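Local coordinates for FBP protein (Leishmania major, PDB 5OEZ) that probably hydrolyses fructose 1,6-bisphosphate to fructose 6-phosphate and phosphate, a magnesium-dependent step of carbohydrate biosynthesis, and works as a homotetramer, at residues D188-D193 with F199-P204. Residues are numbered along the deposited sequence; the frame is centred on the assembly and turned at random.
Sequences DGFTLD and FILTHP
G189 faces two residues at once, T202 and H203, which makes a classic beta bulge in the antiparallel hairpin of strands 187-193 and 198-203; the second strand is one of the two outermost strands of this chain's large mixed sheet. The carbonyl oxygen G189 O accepts both bulge amides: T202 N, 3.0 Å away, lies in the carbonyl plane, whereas H203 N donates nearly straight (172°) but from a position tilted off that plane. G189 N in turn donates to H203 O. Glycine suits the place, because a beta carbon here would sit tightly against H203 CB. Beyond the bulge T191 and I200 form a hydrogen-bonded pair, with T191 N 2.8 Å from I200 O and I200 N 2.9 Å from T191 O. The bulge turns T202 toward the first strand, and its OG1 hydrogen-bonds T191 OG1 at 2.8 Å; either hydroxyl could be the donor, and M51 of a neighbouring subunit packs on both threonines. T202 OG1 reaches this spot by standing between its own backbone N and carbonyl carbon (chi1 51°). D188 accepts beyond the hairpin, OD1 taking the amide H205 N, while D193 OD1 takes N195 N and OD2 forms a salt bridge with K44 of another subunit. The other face is apolar: the F190 ring meets Y15 edge-to-face, close to I16 of the AMP site, and F199 packs against helix 27-47. Each ring has a leucine methyl over one face: L201 CD1 lies toward the rim of F190, and L192 CD1 sits over the centre of F199, 4.2 Å from its centroid.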
loop_
_atom_site.group_PDB
_atom_site.type_symbol
_atom_site.label_atom_id
_atom_site.label_comp_id
_atom_site.label_asym_id
_atom_site.label_seq_id
_atom_site.Cartn_x
_atom_site.Cartn_y
_atom_site.Cartn_z
ATOM N N ASP C 188 -19.308 -15.657 8.634
ATOM C CA ASP C 188 -18.095 -15.006 9.134
ATOM C C ASP C 188 -17.627 -13.928 8.200
ATOM O O ASP C 188 -17.682 -14.079 6.981
ATOM C CB ASP C 188 -17.011 -16.034 9.357
ATOM C CG ASP C 188 -17.432 -17.077 10.361
ATOM O OD1 ASP C 188 -17.397 -16.785 11.569
ATOM O OD2 ASP C 188 -17.856 -18.170 9.931
ATOM N N GLY C 189 -17.184 -12.821 8.789
ATOM C CA GLY C 189 -16.732 -11.663 8.046
ATOM C C GLY C 189 -15.244 -11.470 8.170
ATOM O O GLY C 189 -14.685 -11.562 9.262
ATOM N N PHE C 190 -14.611 -11.189 7.040
ATOM C CA PHE C 190 -13.188 -10.981 6.960
ATOM C C PHE C 190 -12.918 -9.607 6.380
ATOM O O PHE C 190 -13.721 -9.084 5.618
ATOM C CB PHE C 190 -12.539 -12.061 6.086
ATOM C CG PHE C 190 -12.759 -13.456 6.598
ATOM C CD1 PHE C 190 -13.979 -14.094 6.402
ATOM C CD2 PHE C 190 -11.762 -14.130 7.269
ATOM C CE1 PHE C 190 -14.201 -15.372 6.885
ATOM C CE2 PHE C 190 -11.971 -15.412 7.752
ATOM C CZ PHE C 190 -13.199 -16.037 7.551
ATOM N N THR C 191 -11.761 -9.047 6.727
ATOM C CA THR C 191 -11.330 -7.765 6.224
ATOM C C THR C 191 -9.949 -7.904 5.616
ATOM O O THR C 191 -9.064 -8.542 6.185
ATOM C CB THR C 191 -11.358 -6.717 7.351
ATOM O OG1 THR C 191 -12.690 -6.650 7.875
ATOM C CG2 THR C 191 -10.960 -5.331 6.848
ATOM N N LEU C 192 -9.758 -7.268 4.469
ATOM C CA LEU C 192 -8.491 -7.312 3.761
ATOM C C LEU C 192 -7.466 -6.448 4.493
ATOM O O LEU C 192 -7.701 -5.270 4.715
ATOM C CB LEU C 192 -8.651 -6.810 2.323
ATOM C CG LEU C 192 -7.407 -6.729 1.425
ATOM C CD1 LEU C 192 -6.739 -8.084 1.287
ATOM C CD2 LEU C 192 -7.791 -6.194 0.054
ATOM N N ASP C 193 -6.348 -7.053 4.879
ATOM C CA ASP C 193 -5.204 -6.321 5.417
ATOM C C ASP C 193 -4.323 -5.961 4.219
ATOM O O ASP C 193 -3.640 -6.828 3.674
ATOM C CB ASP C 193 -4.432 -7.164 6.422
ATOM C CG ASP C 193 -3.267 -6.397 7.070
ATOM O OD1 ASP C 193 -2.703 -5.476 6.431
ATOM O OD2 ASP C 193 -2.899 -6.737 8.214
ATOM N N PHE C 199 -6.994 -11.745 3.679
ATOM C CA PHE C 199 -8.223 -11.522 4.403
ATOM C C PHE C 199 -8.072 -12.086 5.805
ATOM O O PHE C 199 -7.664 -13.225 5.965
ATOM C CB PHE C 199 -9.383 -12.172 3.647
ATOM C CG PHE C 199 -9.782 -11.398 2.435
ATOM C CD1 PHE C 199 -10.633 -10.304 2.562
ATOM C CD2 PHE C 199 -9.267 -11.708 1.196
ATOM C CE1 PHE C 199 -10.991 -9.551 1.464
ATOM C CE2 PHE C 199 -9.602 -10.947 0.094
ATOM C CZ PHE C 199 -10.463 -9.873 0.227
ATOM N N ILE C 200 -8.389 -11.259 6.796
ATOM C CA ILE C 200 -8.201 -11.542 8.206
ATOM C C ILE C 200 -9.594 -11.633 8.802
ATOM O O ILE C 200 -10.482 -10.879 8.411
ATOM C CB ILE C 200 -7.421 -10.378 8.879
ATOM C CG1 ILE C 200 -6.026 -10.223 8.257
ATOM C CG2 ILE C 200 -7.303 -10.557 10.385
ATOM C CD1 ILE C 200 -5.179 -11.490 8.235
ATOM N N LEU C 201 -9.777 -12.539 9.758
ATOM C CA LEU C 201 -11.057 -12.699 10.422
ATOM C C LEU C 201 -11.304 -11.525 11.368
ATOM O O LEU C 201 -10.478 -11.245 12.239
ATOM C CB LEU C 201 -11.086 -14.022 11.201
ATOM C CG LEU C 201 -12.333 -14.342 12.028
ATOM C CD1 LEU C 201 -13.564 -14.458 11.155
ATOM C CD2 LEU C 201 -12.120 -15.624 12.804
ATOM N N THR C 202 -12.442 -10.852 11.201
ATOM C CA THR C 202 -12.799 -9.680 12.021
ATOM C C THR C 202 -14.204 -9.701 12.649
ATOM O O THR C 202 -14.408 -9.058 13.671
ATOM C CB THR C 202 -12.629 -8.372 11.201
ATOM O OG1 THR C 202 -13.308 -8.484 9.938
ATOM C CG2 THR C 202 -11.143 -8.076 10.939
ATOM N N HIS C 203 -15.167 -10.388 12.028
ATOM C CA HIS C 203 -16.536 -10.537 12.554
ATOM C C HIS C 203 -16.908 -12.026 12.566
ATOM O O HIS C 203 -17.558 -12.515 11.633
ATOM C CB HIS C 203 -17.548 -9.822 11.629
ATOM C CG HIS C 203 -17.370 -8.341 11.514
ATOM N ND1 HIS C 203 -18.128 -7.434 12.228
ATOM C CD2 HIS C 203 -16.566 -7.605 10.705
ATOM C CE1 HIS C 203 -17.772 -6.206 11.891
ATOM N NE2 HIS C 203 -16.828 -6.283 10.969
ATOM N N PRO C 204 -16.467 -12.775 13.572
ATOM C CA PRO C 204 -16.911 -14.178 13.611
ATOM C C PRO C 204 -18.379 -14.277 14.039
ATOM O O PRO C 204 -18.819 -13.481 14.855
ATOM C CB PRO C 204 -15.997 -14.803 14.662
ATOM C CG PRO C 204 -15.648 -13.655 15.569
ATOM C CD PRO C 204 -15.630 -12.413 14.736
#